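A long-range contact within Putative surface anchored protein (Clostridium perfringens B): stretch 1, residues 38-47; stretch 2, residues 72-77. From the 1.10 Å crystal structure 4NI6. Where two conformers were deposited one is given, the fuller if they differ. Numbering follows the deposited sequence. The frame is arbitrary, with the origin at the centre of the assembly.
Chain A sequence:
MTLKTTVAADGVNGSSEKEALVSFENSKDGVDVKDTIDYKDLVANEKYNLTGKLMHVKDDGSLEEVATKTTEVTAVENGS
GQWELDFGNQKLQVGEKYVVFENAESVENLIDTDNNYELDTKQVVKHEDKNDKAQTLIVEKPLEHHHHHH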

ATOM      1  N   ASP A  38      -5.063   7.293  -0.741  1.00 10.72           N
ATOM      2  CA  ASP A  38      -5.757   8.541  -0.423  1.00 11.17           C
ATOM      3  C   ASP A  38      -5.294   9.068   0.918  1.00 11.43           C
ATOM      4  O   ASP A  38      -5.448   8.408   1.940  1.00 14.16           O
ATOM      5  CB  ASP A  38      -7.255   8.281  -0.391  1.00 13.46           C
ATOM      6  CG  ASP A  38      -7.792   7.869  -1.746  1.00 14.63           C
ATOM      7  OD1 ASP A  38      -7.532   8.593  -2.728  1.00 16.49           O
ATOM      8  OD2 ASP A  38      -8.296   6.730  -1.873  1.00 18.94           O
ATOM      9  N   TYR A  39      -4.692  10.264   0.903  1.00 12.44           N
ATOM     10  CA  TYR A  39      -4.118  10.867   2.095  1.00 11.82           C
ATOM     11  C   TYR A  39      -4.834  12.145   2.492  1.00 11.20           C
ATOM     12  O   TYR A  39      -5.425  12.816   1.639  1.00 11.91           O
ATOM     13  CB  TYR A  39      -2.612  11.134   1.917  1.00 11.55           C
ATOM     14  CG  TYR A  39      -2.250  12.094   0.806  1.00  9.83           C
ATOM     15  CD1 TYR A  39      -2.176  13.470   1.043  1.00 10.54           C
ATOM     16  CD2 TYR A  39      -2.019  11.646  -0.479  1.00 10.13           C
ATOM     17  CE1 TYR A  39      -1.853  14.347   0.035  1.00 10.10           C
ATOM     18  CE2 TYR A  39      -1.659  12.513  -1.491  1.00  9.43           C
ATOM     19  CZ  TYR A  39      -1.596  13.883  -1.223  1.00 10.28           C
ATOM     20  OH  TYR A  39      -1.289  14.768  -2.225  1.00 11.03           O
ATOM     21  N   LYS A  40      -4.792  12.419   3.789  1.00 11.99           N
ATOM     22  CA  LYS A  40      -5.308  13.667   4.343  1.00 13.73           C
ATOM     23  C   LYS A  40      -4.484  13.994   5.570  1.00 12.37           C
ATOM     24  O   LYS A  40      -3.795  13.157   6.152  1.00 14.33           O
ATOM     25  CB  LYS A  40      -6.774  13.483   4.756  1.00 18.08           C
ATOM     26  N   ASP A  41      -4.532  15.267   5.948  1.00 16.21           N
ATOM     27  CA  ASP A  41      -3.823  15.770   7.120  1.00 17.71           C
ATOM     28  C   ASP A  41      -2.302  15.664   7.042  1.00 14.76           C
ATOM     29  O   ASP A  41      -1.602  15.628   8.054  1.00 17.12           O
ATOM     30  CB  ASP A  41      -4.411  15.175   8.393  1.00 26.73           C
ATOM     31  CG  ASP A  41      -5.759  15.782   8.729  1.00 40.17           C
ATOM     32  OD1 ASP A  41      -5.839  17.025   8.855  1.00 56.17           O
ATOM     33  OD2 ASP A  41      -6.762  15.054   8.679  1.00 27.34           O
ATOM     34  N   LEU A  42      -1.793  15.716   5.816  1.00 15.00           N
ATOM     35  CA  LEU A  42      -0.386  15.921   5.585  1.00 13.82           C
ATOM     36  C   LEU A  42      -0.110  17.427   5.440  1.00 12.99           C
ATOM     37  O   LEU A  42      -1.020  18.259   5.564  1.00 14.99           O
ATOM     38  CB  LEU A  42       0.055  15.143   4.340  1.00 14.87           C
ATOM     39  CG  LEU A  42      -0.218  13.626   4.409  1.00 14.86           C
ATOM     40  CD1 LEU A  42       0.529  12.901   3.295  1.00 13.37           C
ATOM     41  CD2 LEU A  42       0.141  13.036   5.756  1.00 17.61           C
ATOM     42  N   VAL A  43       1.131  17.764   5.143  1.00 11.56           N
ATOM     43  CA  VAL A  43       1.490  19.178   5.033  1.00 12.30           C
ATOM     44  C   VAL A  43       1.624  19.531   3.546  1.00 10.35           C
ATOM     45  O   VAL A  43       2.404  18.923   2.789  1.00 11.14           O
ATOM     46  CB  VAL A  43       2.805  19.485   5.776  1.00 12.40           C
ATOM     47  CG1 VAL A  43       3.199  20.960   5.595  1.00 13.20           C
ATOM     48  CG2 VAL A  43       2.640  19.161   7.263  1.00 13.21           C
ATOM     49  N   ALA A  44       0.788  20.450   3.101  1.00 10.93           N
ATOM     50  CA  ALA A  44       0.790  20.858   1.718  1.00 11.32           C
ATOM     51  C   ALA A  44       2.185  21.187   1.199  1.00 10.43           C
ATOM     52  O   ALA A  44       2.980  21.901   1.867  1.00 11.91           O
ATOM     53  CB  ALA A  44      -0.157  22.039   1.518  1.00 14.16           C
ATOM     54  N   ASN A  45       2.464  20.680  -0.008  1.00 10.24           N
ATOM     55  CA  ASN A  45       3.654  20.979  -0.773  1.00 10.37           C
ATOM     56  C   ASN A  45       4.904  20.324  -0.256  1.00 10.00           C
ATOM     57  O   ASN A  45       5.981  20.525  -0.818  1.00 10.35           O
ATOM     58  CB  ASN A  45       3.830  22.485  -0.974  1.00 10.56           C
ATOM     59  CG  ASN A  45       2.588  23.108  -1.545  1.00  9.85           C
ATOM     60  OD1 ASN A  45       2.075  22.661  -2.570  1.00 10.14           O
ATOM     61  ND2 ASN A  45       2.066  24.127  -0.858  1.00 13.36           N
ATOM     62  N   GLU A  46       4.782  19.529   0.802  1.00 10.10           N
ATOM     63  CA  GLU A  46       5.922  18.848   1.382  1.00  9.47           C
ATOM     64  C   GLU A  46       6.154  17.476   0.722  1.00  9.49           C
ATOM     65  O   GLU A  46       5.181  16.747   0.409  1.00  9.69           O
ATOM     66  CB  GLU A  46       5.737  18.656   2.903  1.00 10.24           C
ATOM     67  CG  GLU A  46       5.897  19.936   3.697  1.00 10.65           C
ATOM     68  CD  GLU A  46       7.299  20.488   3.670  1.00 11.83           C
ATOM     69  OE1 GLU A  46       8.314  19.777   3.614  1.00 11.93           O
ATOM     70  OE2 GLU A  46       7.376  21.657   4.034  1.00 20.68           O
ATOM     71  N   LYS A  47       7.418  17.093   0.610  1.00  9.10           N
ATOM     72  CA  LYS A  47       7.794  15.770   0.077  0.50  9.86           C
ATOM     73  C   LYS A  47       7.790  14.718   1.175  1.00  9.68           C
ATOM     74  O   LYS A  47       8.176  14.999   2.343  1.00  9.58           O
ATOM     75  CB  LYS A  47       9.197  15.831  -0.526  0.50 11.25           C
ATOM     76  CG  LYS A  47       9.292  16.672  -1.784  0.50 11.24           C
ATOM     77  CD  LYS A  47      10.587  16.482  -2.561  0.50 19.19           C
ATOM     78  CE  LYS A  47      11.812  16.885  -1.750  0.50 26.64           C
ATOM     79  NZ  LYS A  47      13.035  17.021  -2.594  0.50 32.27           N
ATOM     80  N   GLU A  72       9.627   8.893  -3.918  1.00  9.40           N
ATOM     81  CA  GLU A  72       9.338  10.211  -3.354  0.50 10.63           C
ATOM     82  C   GLU A  72       8.058  10.764  -3.948  1.00 10.87           C
ATOM     83  O   GLU A  72       7.818  10.665  -5.163  1.00 14.62           O
ATOM     84  CB  GLU A  72      10.479  11.200  -3.614  0.50 15.44           C
ATOM     85  CG  GLU A  72      11.805  10.797  -3.009  0.50 19.23           C
ATOM     86  CD  GLU A  72      12.051  11.373  -1.632  0.50 25.96           C
ATOM     87  OE1 GLU A  72      11.211  11.161  -0.730  0.50 28.06           O
ATOM     88  OE2 GLU A  72      13.186  11.832  -1.408  0.50 33.23           O
ATOM     89  N   VAL A  73       7.169  11.189  -3.061  1.00  9.77           N
ATOM     90  CA  VAL A  73       5.884  11.759  -3.442  1.00 10.08           C
ATOM     91  C   VAL A  73       5.755  13.134  -2.761  1.00  9.28           C
ATOM     92  O   VAL A  73       6.489  13.425  -1.835  1.00 11.44           O
ATOM     93  CB  VAL A  73       4.698  10.820  -3.037  1.00  9.51           C
ATOM     94  CG1 VAL A  73       4.751   9.480  -3.797  1.00 11.65           C
ATOM     95  CG2 VAL A  73       4.688  10.584  -1.525  1.00 11.47           C
ATOM     96  N   THR A  74       4.806  13.930  -3.208  1.00  9.20           N
ATOM     97  CA  THR A  74       4.616  15.247  -2.609  1.00  9.65           C
ATOM     98  C   THR A  74       3.139  15.403  -2.318  1.00 10.76           C
ATOM     99  O   THR A  74       2.287  15.162  -3.202  1.00 10.00           O
ATOM    100  CB  THR A  74       5.128  16.369  -3.550  1.00 10.70           C
ATOM    101  OG1 THR A  74       6.469  16.087  -3.948  1.00 12.77           O
ATOM    102  CG2 THR A  74       5.091  17.747  -2.865  1.00 10.13           C
ATOM    103  N   ALA A  75       2.827  15.971  -1.143  1.00  9.70           N
ATOM    104  CA  ALA A  75       1.450  16.284  -0.817  1.00 10.58           C
ATOM    105  C   ALA A  75       1.050  17.545  -1.584  1.00  9.33           C
ATOM    106  O   ALA A  75       1.834  18.529  -1.639  1.00 10.76           O
ATOM    107  CB  ALA A  75       1.245  16.469   0.690  1.00 11.37           C
ATOM    108  N   VAL A  76      -0.181  17.594  -2.054  1.00 10.66           N
ATOM    109  CA  VAL A  76      -0.662  18.748  -2.799  1.00 11.95           C
ATOM    110  C   VAL A  76      -1.480  19.669  -1.863  1.00 13.06           C
ATOM    111  O   VAL A  76      -1.235  19.683  -0.654  1.00 13.79           O
ATOM    112  CB  VAL A  76      -1.413  18.346  -4.077  1.00 10.01           C
ATOM    113  CG1 VAL A  76      -0.491  17.573  -5.006  1.00 13.67           C
ATOM    114  CG2 VAL A  76      -2.663  17.557  -3.748  1.00 12.96           C
ATOM    115  N   GLU A  77      -2.466  20.387  -2.414  1.00 17.91           N
ATOM    116  CA  GLU A  77      -3.215  21.433  -1.710  1.00 17.86           C
ATOM    117  C   GLU A  77      -3.895  20.911  -0.449  1.00 19.41           C
ATOM    118  O   GLU A  77      -4.496  19.814  -0.455  1.00 21.56           O
ATOM    119  CB  GLU A  77      -4.265  22.052  -2.643  1.00 22.37           C
ATOM    120  CG  GLU A  77      -3.705  22.810  -3.839  1.00 24.96           C
ATOM    121  CD  GLU A  77      -3.632  21.965  -5.094  1.00 27.68           C
ATOM    122  OE1 GLU A  77      -3.671  20.732  -4.958  1.00 20.61           O
ATOM    123  OE2 GLU A  77      -3.636  22.534  -6.212  1.00 43.54           O
TER

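This is a mainly backbone-to-backbone contact, in which a beta turn and the residue after it pair with the end of a strand and the two residues that follow it, one antiparallel bridge marks where they meet, and a tyrosine from the first stretch secures the far end.

The register is set by Lys-47 and Thr-74. They form an antiparallel, non-hydrogen-bonded pair with their CA atoms 4.2 Å apart. Past this pair the backbones stand a little wider, with 5.2 Å between Asn-45 CA and Ala-75 CA and the same between Ala-44 CA and Val-76 CA.

Ala-75 is bonded through both its backbone polar atoms. Ala-75 N donates to Glu-46 O at 2.9 Å, with an angle of 166° at the hydrogen, so this bond is nearly straight. Ala-75 O accepts from Asn-45 N at 2.8 Å, but the angle there is 137°. The second bond is short yet clearly bent.

Three CA-H...O contacts accompany these bonds. Lys-47 CA lies 3.3 Å from Val-73 O, and Thr-74 CA lies 3.4 Å from Glu-46 O. Glu-46 O therefore meets both the amide of Ala-75 and the CA of the residue before it. At the other end, Ala-44 CA lies 3.3 Å from Val-76 O.

The first stretch reaches this position through a type II turn from Val-43 to Glu-46. Glu-46 N closes the turn with a hydrogen bond to Val-43 O at 3.2 Å. Asn-45 is the third residue of the turn, and its positive phi of 74° fits that place. The turn leaves Asn-45 N and Glu-46 O available to Ala-75.

Ala-75 is also the centre of the side-chain packing. It is buried and has 87 Å² covered by the first stretch, the largest share of any residue here. Its CB points toward that stretch. Ala-75 CB sits 3.4 Å from Val-43 O, 4.1 Å from Leu-42 CB and 3.8 Å from Tyr-39 CE1. The small methyl group thus meets the turn backbone as well as two larger side chains.

Tyr-39 adds a polar contact to this packing. Its CA-to-CB bond points toward the second stretch, chi1 is in the p well, and the hydroxyl reaches the backbone. Val-76 N donates to Tyr-39 OH at 3.0 Å, with an angle of 149°. The amide lies at the ring edge, near the ring plane. Tyr-39 OH is also 3.5 Å from Val-76 CG2, so one residue offers it both a polar and an apolar neighbour.

The strand pair adds side-chain contacts of its own. Lys-47 and Thr-74 share one face of the sheet, where Lys-47 CG comes within 3.6 Å of Thr-74 OG1. The methyl of Thr-74 meets the turn, with Thr-74 CG2 3.6 Å from Asn-45 O. Glu-46 takes part through its backbone, while its CB points away.

Together the two stretches bury 481 Å², summed over both sides.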